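Local coordinates for protein acyltransferase (Actinoplanes teichomyceticus, PDB 4Q38) that transfers long acyl chains from acyl-coenzyme A to the aminosugar of teicoplanin-type glycopeptide antibiotics, at residues A[188-192]-A[234-239]; A[206-210]-A[242-248]; A[228-232]-A[334-338]. All blocks are in the same frame, centred on the assembly; numbering follows the deposited sequence. Where two conformers were deposited one is given.

Contact 1. Residues A[188-192]-A[234-239]; sequences LYRLG and FFDRHF. With SO4 (sulfate ion), chain C.
Tyr-189 (chi1 m) takes CE2 of Phe-234 over one face of its ring (Tyr-189 CG to Phe-234 CE2 3.6 Å), an oblique pair with centroids 5.2 Å apart and planes at 51°. It is the hub of an aromatic cluster completed by Phe-239, whose CZ lies 3.5 Å from Tyr-189 OH. Strand 188-191, an outermost strand of the GNAT-like sheet, is extended; helix 234-238 crosses it at 131° with axes 11.8 Å apart, the last turn of helix 221-238 packed on the sheet. Leu-191 faces Phe-234 (CA to CA 8.5 Å). Its mt rotamer sets CD2 over the Phe-234 ring, a CH-pi contact 3.8 Å from the centroid, while Leu-191 CD1 reaches Phe-235 CE2 at 4.0 Å. Phe-239 has already left the helical conformation. Tyr-189 OH is hydrogen-bonded to Gly-186 O, and Val-150 of helix 148-155 touches both Leu-191 and Phe-234. Cohesion between these segments therefore comes from buried apolar and aromatic surface, the tyrosine hydroxyl being satisfied by its own chain just upstream.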
loop_
_atom_site.group_PDB
_atom_site.type_symbol
_atom_site.label_atom_id
_atom_site.label_comp_id
_atom_site.label_asym_id
_atom_site.label_seq_id
_atom_site.Cartn_x
_atom_site.Cartn_y
_atom_site.Cartn_z
ATOM N N LEU A 188 0.136 10.127 -2.186
ATOM C CA LEU A 188 0.830 9.180 -3.053
ATOM C C LEU A 188 0.185 9.254 -4.431
ATOM O O LEU A 188 -1.053 9.277 -4.532
ATOM C CB LEU A 188 0.694 7.751 -2.507
ATOM C CG LEU A 188 1.331 6.607 -3.320
ATOM C CD1 LEU A 188 2.799 6.449 -2.984
ATOM C CD2 LEU A 188 0.622 5.288 -3.038
ATOM N N TYR A 189 1.012 9.276 -5.470
ATOM C CA TYR A 189 0.544 9.326 -6.870
ATOM C C TYR A 189 1.302 8.363 -7.760
ATOM O O TYR A 189 2.531 8.317 -7.734
ATOM C CB TYR A 189 0.613 10.767 -7.435
ATOM C CG TYR A 189 -0.329 11.643 -6.673
ATOM C CD1 TYR A 189 -1.684 11.687 -7.007
ATOM C CD2 TYR A 189 0.109 12.366 -5.552
ATOM C CE1 TYR A 189 -2.577 12.447 -6.277
ATOM C CE2 TYR A 189 -0.782 13.122 -4.808
ATOM C CZ TYR A 189 -2.121 13.153 -5.173
ATOM O OH TYR A 189 -3.025 13.888 -4.442
ATOM N N ARG A 190 0.562 7.589 -8.547
ATOM C CA ARG A 190 1.191 6.743 -9.553
ATOM C C ARG A 190 1.402 7.569 -10.820
ATOM O O ARG A 190 0.450 8.110 -11.401
ATOM C CB ARG A 190 0.365 5.478 -9.840
ATOM C CG ARG A 190 1.060 4.552 -10.840
ATOM C CD ARG A 190 0.406 3.190 -11.001
ATOM N NE ARG A 190 1.252 2.365 -11.863
ATOM C CZ ARG A 190 1.261 1.036 -11.885
ATOM N NH1 ARG A 190 0.455 0.332 -11.089
ATOM N NH2 ARG A 190 2.100 0.410 -12.700
ATOM N N LEU A 191 2.658 7.662 -11.229
ATOM C CA LEU A 191 3.038 8.461 -12.378
ATOM C C LEU A 191 3.707 7.552 -13.408
ATOM O O LEU A 191 4.920 7.612 -13.640
ATOM C CB LEU A 191 3.964 9.604 -11.927
ATOM C CG LEU A 191 3.446 10.573 -10.845
ATOM C CD1 LEU A 191 4.498 11.652 -10.587
ATOM C CD2 LEU A 191 2.116 11.244 -11.188
ATOM N N GLY A 192 2.906 6.687 -14.020
ATOM C CA GLY A 192 3.451 5.682 -14.944
ATOM C C GLY A 192 3.805 4.429 -14.173
ATOM O O GLY A 192 2.988 3.952 -13.381
ATOM N N PHE A 234 5.246 17.171 -11.869
ATOM C CA PHE A 234 3.979 16.870 -11.236
ATOM C C PHE A 234 3.867 17.546 -9.865
ATOM O O PHE A 234 2.905 18.259 -9.595
ATOM C CB PHE A 234 3.788 15.363 -11.062
ATOM C CG PHE A 234 2.455 14.997 -10.461
ATOM C CD1 PHE A 234 1.312 14.943 -11.253
ATOM C CD2 PHE A 234 2.343 14.719 -9.105
ATOM C CE1 PHE A 234 0.076 14.603 -10.702
ATOM C CE2 PHE A 234 1.116 14.388 -8.542
ATOM C CZ PHE A 234 -0.018 14.323 -9.344
ATOM N N PHE A 235 4.852 17.311 -9.007
ATOM C CA PHE A 235 4.774 17.854 -7.647
ATOM C C PHE A 235 4.983 19.368 -7.561
ATOM O O PHE A 235 4.338 20.041 -6.741
ATOM C CB PHE A 235 5.664 17.056 -6.694
ATOM C CG PHE A 235 5.131 15.668 -6.417
ATOM C CD1 PHE A 235 4.165 15.461 -5.435
ATOM C CD2 PHE A 235 5.551 14.578 -7.182
ATOM C CE1 PHE A 235 3.649 14.192 -5.191
ATOM C CE2 PHE A 235 5.042 13.303 -6.946
ATOM C CZ PHE A 235 4.096 13.110 -5.943
ATOM N N ASP A 236 5.839 19.914 -8.424
ATOM C CA ASP A 236 6.038 21.362 -8.432
ATOM C C ASP A 236 4.790 22.085 -8.924
ATOM O O ASP A 236 4.485 23.185 -8.455
ATOM C CB ASP A 236 7.288 21.766 -9.214
ATOM C CG ASP A 236 8.574 21.364 -8.518
ATOM O OD1 ASP A 236 8.551 20.890 -7.358
ATOM O OD2 ASP A 236 9.634 21.522 -9.131
ATOM N N ARG A 237 4.033 21.452 -9.824
ATOM C CA ARG A 237 2.737 22.007 -10.222
ATOM C C ARG A 237 1.629 21.900 -9.175
ATOM O O ARG A 237 0.923 22.881 -8.924
ATOM C CB ARG A 237 2.235 21.413 -11.556
ATOM C CG ARG A 237 2.946 21.979 -12.774
ATOM C CD ARG A 237 2.585 23.436 -13.044
ATOM N NE ARG A 237 1.282 23.560 -13.695
ATOM C CZ ARG A 237 0.855 24.651 -14.329
ATOM N NH1 ARG A 237 1.624 25.732 -14.406
ATOM N NH2 ARG A 237 -0.346 24.660 -14.895
ATOM N N HIS A 238 1.442 20.719 -8.587
ATOM C CA HIS A 238 0.273 20.504 -7.725
ATOM C C HIS A 238 0.535 20.653 -6.248
ATOM O O HIS A 238 -0.390 20.924 -5.484
ATOM C CB HIS A 238 -0.382 19.158 -8.030
ATOM C CG HIS A 238 -0.711 18.983 -9.496
ATOM N ND1 HIS A 238 -1.582 19.781 -10.139
ATOM C CD2 HIS A 238 -0.230 18.083 -10.439
ATOM C CE1 HIS A 238 -1.650 19.414 -11.445
ATOM N NE2 HIS A 238 -0.829 18.374 -11.624
ATOM N N PHE A 239 1.783 20.466 -5.844
ATOM C CA PHE A 239 2.198 20.651 -4.441
ATOM C C PHE A 239 3.435 21.547 -4.442
ATOM O O PHE A 239 4.523 21.118 -4.016
ATOM C CB PHE A 239 2.501 19.299 -3.779
ATOM C CG PHE A 239 1.342 18.346 -3.812
ATOM C CD1 PHE A 239 1.143 17.511 -4.913
ATOM C CD2 PHE A 239 0.431 18.304 -2.763
ATOM C CE1 PHE A 239 0.055 16.638 -4.956
ATOM C CE2 PHE A 239 -0.658 17.439 -2.800
ATOM C CZ PHE A 239 -0.836 16.600 -3.893
HETATM S S SO4 C . -1.137 21.265 -17.500
HETATM O O1 SO4 C . -0.276 20.556 -16.514
HETATM O O2 SO4 C . -1.604 22.559 -16.948
HETATM O O3 SO4 C . -0.376 21.519 -18.757
HETATM O O4 SO4 C . -2.327 20.429 -17.787
#

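Contact 2. Residues A[206-210]-A[242-248]; sequences PHLGL and HGARVAW. With TEC (2-amino-6-O-decanoyl-2-deoxy-beta-D-glucopyranose), chain E.
Three backbone hydrogen bonds pair strand 206-210 with strand 246-248 in parallel: Leu-208 N to Val-246 O (3.1 Å), Trp-248 N to Leu-208 O (2.9 Å) and Leu-210 N to Trp-248 O (2.9 Å). They join the two strands of a beta-alpha-beta unit, connected through helix 221-238, in the GNAT-like domain. Leu-208 bridges Ala-247 (CA to CA 4.7 Å) and Gly-209 bridges Trp-248 (5.1 Å between CA atoms); the strand axes cross at -42°. Before the pairing starts, His-242 (chi1 t) donates from NE2 to His-207 O at 2.9 Å, and water 1 links Pro-206 O to Arg-245 N, 2.7 Å from each. Gly-243, with positive phi, turns the chain between His-242 and Ala-244. Trp-248 (chi1 m) turns its edge to the ring face of His-207 (chi1 p), with five-membered-ring centroids 4.4 Å apart and planes at 56°; His-207 binds N-acetyl-D-glucosamine in a crystal structure of this protein, though not in this chain. Leu-208 packs on Ala-231 and Phe-235 of helix 221-238, and Leu-208 CG lies 3.8 Å from Ala-244 CB. Pro-206 CB sits 3.6 Å above the His-242 ring centroid. At the pocket end, Leu-210 O lies 3.4 Å from CAN of the decanoyl chain.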
loop_
_atom_site.group_PDB
_atom_site.type_symbol
_atom_site.label_atom_id
_atom_site.label_comp_id
_atom_site.label_asym_id
_atom_site.label_seq_id
_atom_site.Cartn_x
_atom_site.Cartn_y
_atom_site.Cartn_z
ATOM N N PRO A 206 12.170 18.143 2.552
ATOM C CA PRO A 206 11.223 17.450 1.670
ATOM C C PRO A 206 11.952 16.505 0.725
ATOM O O PRO A 206 13.033 16.833 0.225
ATOM C CB PRO A 206 10.577 18.594 0.877
ATOM C CG PRO A 206 11.571 19.713 0.924
ATOM C CD PRO A 206 12.176 19.601 2.309
ATOM N N HIS A 207 11.384 15.321 0.520
ATOM C CA HIS A 207 11.771 14.483 -0.607
ATOM C C HIS A 207 10.571 13.767 -1.164
ATOM O O HIS A 207 9.453 13.937 -0.674
ATOM C CB HIS A 207 12.900 13.516 -0.240
ATOM C CG HIS A 207 12.533 12.498 0.816
ATOM N ND1 HIS A 207 12.869 12.646 2.111
ATOM C CD2 HIS A 207 11.866 11.273 0.723
ATOM C CE1 HIS A 207 12.422 11.583 2.822
ATOM N NE2 HIS A 207 11.816 10.742 1.974
ATOM N N LEU A 208 10.781 12.982 -2.213
ATOM C CA LEU A 208 9.732 12.083 -2.681
ATOM C C LEU A 208 10.108 10.640 -2.396
ATOM O O LEU A 208 11.208 10.196 -2.728
ATOM C CB LEU A 208 9.456 12.298 -4.169
ATOM C CG LEU A 208 9.011 13.708 -4.602
ATOM C CD1 LEU A 208 8.901 13.714 -6.122
ATOM C CD2 LEU A 208 7.680 14.131 -3.991
ATOM N N GLY A 209 9.197 9.905 -1.763
ATOM C CA GLY A 209 9.367 8.465 -1.625
ATOM C C GLY A 209 9.081 7.855 -2.988
ATOM O O GLY A 209 8.148 8.269 -3.671
ATOM N N LEU A 210 9.906 6.909 -3.407
ATOM C CA LEU A 210 9.696 6.242 -4.699
ATOM C C LEU A 210 9.243 4.823 -4.387
ATOM O O LEU A 210 9.800 4.189 -3.508
ATOM C CB LEU A 210 10.979 6.269 -5.540
ATOM C CG LEU A 210 10.977 5.679 -6.963
ATOM C CD1 LEU A 210 12.057 6.364 -7.788
ATOM C CD2 LEU A 210 11.182 4.167 -6.964
ATOM N N HIS A 242 5.953 21.865 -1.578
ATOM C CA HIS A 242 6.807 20.760 -1.132
ATOM C C HIS A 242 8.249 20.961 -1.515
ATOM O O HIS A 242 9.110 21.043 -0.645
ATOM C CB HIS A 242 6.276 19.399 -1.588
ATOM C CG HIS A 242 6.908 18.233 -0.871
ATOM N ND1 HIS A 242 6.758 18.034 0.452
ATOM C CD2 HIS A 242 7.716 17.196 -1.338
ATOM C CE1 HIS A 242 7.426 16.924 0.819
ATOM N NE2 HIS A 242 8.010 16.405 -0.276
ATOM N N GLY A 243 8.523 21.050 -2.813
ATOM C CA GLY A 243 9.860 21.401 -3.315
ATOM C C GLY A 243 10.960 20.351 -3.195
ATOM O O GLY A 243 12.122 20.696 -3.042
ATOM N N ALA A 244 10.614 19.071 -3.296
ATOM C CA ALA A 244 11.615 18.008 -3.260
ATOM C C ALA A 244 12.554 18.077 -4.465
ATOM O O ALA A 244 12.123 18.402 -5.574
ATOM C CB ALA A 244 10.935 16.640 -3.222
ATOM N N ARG A 245 13.821 17.734 -4.251
ATOM C CA ARG A 245 14.793 17.619 -5.348
ATOM C C ARG A 245 15.294 16.195 -5.547
ATOM O O ARG A 245 15.906 15.878 -6.576
ATOM C CB ARG A 245 15.996 18.554 -5.095
ATOM C CG ARG A 245 15.640 20.037 -5.071
ATOM C CD ARG A 245 15.052 20.498 -6.397
ATOM N NE ARG A 245 15.887 20.079 -7.520
ATOM C CZ ARG A 245 16.760 20.859 -8.156
ATOM N NH1 ARG A 245 16.913 22.135 -7.806
ATOM N NH2 ARG A 245 17.472 20.361 -9.163
ATOM N N VAL A 246 15.027 15.329 -4.568
ATOM C CA VAL A 246 15.583 13.975 -4.507
ATOM C C VAL A 246 14.475 12.930 -4.271
ATOM O O VAL A 246 13.531 13.209 -3.535
ATOM C CB VAL A 246 16.594 13.888 -3.334
ATOM C CG1 VAL A 246 17.168 12.492 -3.194
ATOM C CG2 VAL A 246 17.718 14.914 -3.491
ATOM N N ALA A 247 14.625 11.738 -4.846
ATOM C CA ALA A 247 13.763 10.612 -4.540
ATOM C C ALA A 247 14.545 9.654 -3.665
ATOM O O ALA A 247 15.726 9.385 -3.929
ATOM C CB ALA A 247 13.300 9.907 -5.813
ATOM N N TRP A 248 13.876 9.150 -2.627
ATOM C CA TRP A 248 14.474 8.149 -1.765
ATOM C C TRP A 248 13.750 6.847 -1.910
ATOM O O TRP A 248 12.532 6.806 -2.104
ATOM C CB TRP A 248 14.472 8.614 -0.315
ATOM C CG TRP A 248 15.468 9.719 -0.036
ATOM C CD1 TRP A 248 15.325 11.081 -0.299
ATOM C CD2 TRP A 248 16.798 9.589 0.569
ATOM N NE1 TRP A 248 16.440 11.780 0.097
ATOM C CE2 TRP A 248 17.365 10.940 0.617
ATOM C CE3 TRP A 248 17.552 8.527 1.049
ATOM C CZ2 TRP A 248 18.621 11.191 1.142
ATOM C CZ3 TRP A 248 18.817 8.795 1.571
ATOM C CH2 TRP A 248 19.338 10.096 1.614
HETATM C CAV TEC E . 16.290 -0.606 -8.691
HETATM C CAU TEC E . 15.009 0.149 -8.965
HETATM C CAT TEC E . 14.758 1.254 -7.974
HETATM C CAS TEC E . 15.029 0.815 -6.561
HETATM C CAR TEC E . 14.240 1.670 -5.614
HETATM C CAQ TEC E . 13.147 0.830 -5.064
HETATM C CAP TEC E . 12.286 1.546 -4.082
HETATM C CAO TEC E . 11.036 0.741 -3.967
HETATM C CAN TEC E . 10.403 0.909 -2.644
HETATM C CAM TEC E . 9.015 0.324 -2.615
HETATM O OAW TEC E . 8.494 -0.108 -3.615
HETATM O O6 TEC E . 8.505 0.220 -1.376
HETATM C C6 TEC E . 7.213 0.711 -1.081
HETATM C C5 TEC E . 6.235 -0.421 -0.681
HETATM O O5 TEC E . 5.536 -0.133 0.493
HETATM C C1 TEC E . 5.090 -1.474 0.836
HETATM O O1 TEC E . 4.952 -1.792 2.091
HETATM C C2 TEC E . 3.813 -1.723 0.083
HETATM N N2 TEC E . 3.346 -3.057 0.422
HETATM C C3 TEC E . 4.297 -1.746 -1.290
HETATM O O3 TEC E . 3.135 -1.631 -1.910
HETATM C C4 TEC E . 5.175 -0.593 -1.697
HETATM O O4 TEC E . 5.790 -0.919 -2.795
HETATM O O HOH W 1 14.660 16.594 -1.967
#

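Contact 3. Residues A[228-232]-A[334-338]; sequences LHRAR and FVKLP
The C-terminus of the chain runs off strand 331-336 of the GNAT-like sheet and lies along helix 221-238, the helix of the beta-alpha-beta unit. Segment 228-232 is helical; residues 334-336 are extended, and the closest CA pairs are His-229 with Pro-338 (5.7 Å) and Arg-232 with Leu-337 (6.5 Å). The charged interactions centre on the terminal carboxylate: Arg-232 NE donates to Pro-338 O at 3.3 Å, and Arg-232 NH2 forms a salt bridge with Pro-338 OXT at 3.6 Å. Water adds further links. Water 2 donates to Leu-228 O (2.7 Å) and Pro-338 O (2.8 Å) and accepts from Arg-232 N (2.9 Å), so it replaces the direct bond from Arg-232 N to Leu-228 O in the helix. Water 3 donates to His-229 O at 2.7 Å and weakly to Pro-338 O. The apolar group lies deeper: Leu-228 CD2 meets both Val-335 CG2 and Leu-337 CD2 at 4.2 Å, and Ala-231 CB lies 4.0 Å from Leu-337 CD2. Leu-337 (mt) also packs on Leu-208 and Ala-247 of the sheet. The proline ring covers the helix at the surface, where Pro-338 CG stands 3.9 Å from the His-229 ring centroid in a CH-pi contact.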
loop_
_atom_site.group_PDB
_atom_site.type_symbol
_atom_site.label_atom_id
_atom_site.label_comp_id
_atom_site.label_asym_id
_atom_site.label_seq_id
_atom_site.Cartn_x
_atom_site.Cartn_y
_atom_site.Cartn_z
ATOM N N LEU A 228 10.494 8.869 -13.593
ATOM C CA LEU A 228 11.404 9.840 -12.966
ATOM C C LEU A 228 11.284 11.244 -13.533
ATOM O O LEU A 228 11.330 12.216 -12.782
ATOM C CB LEU A 228 12.862 9.390 -13.042
ATOM C CG LEU A 228 13.418 8.589 -11.875
ATOM C CD1 LEU A 228 14.877 8.340 -12.199
ATOM C CD2 LEU A 228 13.297 9.348 -10.553
ATOM N N HIS A 229 11.137 11.356 -14.856
ATOM C CA HIS A 229 10.934 12.658 -15.493
ATOM C C HIS A 229 9.623 13.316 -15.151
ATOM O O HIS A 229 9.497 14.533 -15.237
ATOM C CB HIS A 229 11.108 12.552 -17.012
ATOM C CG HIS A 229 12.553 12.517 -17.436
ATOM N ND1 HIS A 229 13.325 11.426 -17.277
ATOM C CD2 HIS A 229 13.372 13.502 -17.971
ATOM C CE1 HIS A 229 14.574 11.693 -17.711
ATOM N NE2 HIS A 229 14.598 12.962 -18.138
ATOM N N ARG A 230 8.628 12.525 -14.765
ATOM C CA ARG A 230 7.321 13.086 -14.429
ATOM C C ARG A 230 7.273 13.682 -13.009
ATOM O O ARG A 230 6.435 14.530 -12.713
ATOM C CB ARG A 230 6.244 12.007 -14.581
ATOM C CG ARG A 230 5.944 11.676 -16.046
ATOM C CD ARG A 230 4.950 10.532 -16.199
ATOM N NE ARG A 230 3.666 10.853 -15.576
ATOM C CZ ARG A 230 2.568 10.103 -15.662
ATOM N NH1 ARG A 230 2.571 8.979 -16.381
ATOM N NH2 ARG A 230 1.454 10.500 -15.049
ATOM N N ALA A 231 8.181 13.241 -12.149
ATOM C CA ALA A 231 8.053 13.498 -10.720
ATOM C C ALA A 231 8.104 14.990 -10.379
ATOM O O ALA A 231 7.140 15.526 -9.847
ATOM C CB ALA A 231 9.095 12.706 -9.936
ATOM N N ARG A 232 9.205 15.665 -10.709
ATOM C CA ARG A 232 9.340 17.069 -10.338
ATOM C C ARG A 232 8.256 17.969 -10.959
ATOM O O ARG A 232 7.648 18.774 -10.245
ATOM C CB ARG A 232 10.756 17.586 -10.606
ATOM C CG ARG A 232 11.288 18.463 -9.487
ATOM C CD ARG A 232 12.805 18.412 -9.404
ATOM N NE ARG A 232 13.428 18.810 -10.665
ATOM C CZ ARG A 232 14.010 19.986 -10.891
ATOM N NH1 ARG A 232 14.070 20.909 -9.936
ATOM N NH2 ARG A 232 14.545 20.232 -12.082
ATOM N N PHE A 334 19.211 7.098 -2.742
ATOM C CA PHE A 334 18.551 8.207 -3.412
ATOM C C PHE A 334 18.981 8.330 -4.868
ATOM O O PHE A 334 20.034 7.815 -5.272
ATOM C CB PHE A 334 18.830 9.531 -2.684
ATOM C CG PHE A 334 20.243 10.048 -2.873
ATOM C CD1 PHE A 334 20.571 10.859 -3.962
ATOM C CD2 PHE A 334 21.244 9.721 -1.967
ATOM C CE1 PHE A 334 21.871 11.330 -4.137
ATOM C CE2 PHE A 334 22.548 10.197 -2.133
ATOM C CZ PHE A 334 22.860 11.000 -3.223
ATOM N N VAL A 335 18.142 9.020 -5.639
ATOM C CA VAL A 335 18.484 9.503 -6.968
ATOM C C VAL A 335 17.964 10.932 -7.070
ATOM O O VAL A 335 16.872 11.236 -6.599
ATOM C CB VAL A 335 17.880 8.626 -8.103
ATOM C CG1 VAL A 335 18.616 7.298 -8.216
ATOM C CG2 VAL A 335 16.386 8.380 -7.897
ATOM N N LYS A 336 18.754 11.816 -7.665
ATOM C CA LYS A 336 18.312 13.186 -7.905
ATOM C C LYS A 336 17.178 13.170 -8.922
ATOM O O LYS A 336 17.207 12.385 -9.873
ATOM C CB LYS A 336 19.496 14.035 -8.407
ATOM C CG LYS A 336 19.189 15.503 -8.674
ATOM C CD LYS A 336 19.357 16.383 -7.435
ATOM C CE LYS A 336 19.741 17.806 -7.838
ATOM N NZ LYS A 336 19.703 18.772 -6.699
ATOM N N LEU A 337 16.170 14.009 -8.714
ATOM C CA LEU A 337 15.056 14.106 -9.666
ATOM C C LEU A 337 15.464 14.893 -10.906
ATOM O O LEU A 337 15.964 16.013 -10.783
ATOM C CB LEU A 337 13.845 14.777 -9.018
ATOM C CG LEU A 337 13.264 14.065 -7.788
ATOM C CD1 LEU A 337 12.254 14.961 -7.083
ATOM C CD2 LEU A 337 12.640 12.732 -8.163
ATOM N N PRO A 338 15.237 14.320 -12.108
ATOM C CA PRO A 338 15.607 15.076 -13.312
ATOM C C PRO A 338 14.763 16.339 -13.443
ATOM O O PRO A 338 13.657 16.422 -12.901
ATOM C CB PRO A 338 15.312 14.102 -14.466
ATOM C CG PRO A 338 14.424 13.052 -13.888
ATOM C CD PRO A 338 14.732 12.969 -12.420
ATOM O OXT PRO A 338 15.171 17.314 -14.068
HETATM O O HOH W 2 11.652 14.769 -11.971
HETATM O O HOH W 3 11.513 16.339 -15.592
HETATM O O HOH W 4 12.291 18.555 -13.977
#

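Overall arrangement
Helix 221-238 ties the contacts together: contacts 1 and 3 use successive parts of it, and contact 2 pairs the strands that precede and follow it. The centres of contacts 1 and 2 are about 11 Å apart, as are those of contacts 1 and 3; contacts 2 and 3 are about 8 Å apart. Phe-235 CD2 touches Leu-208 CD1 at 3.6 Å, Leu-191 CD1 lies 4.0 Å from Ala-231 CA, and Ala-247 N is 2.9 Å from Val-335 O across neighbouring strands. Contact 2 reaches the bound acyl sugar through Leu-210. The side chains of Val-335 and Tyr-189 lie about 7 and 14 Å from that ligand, placing contact 1 farther from it.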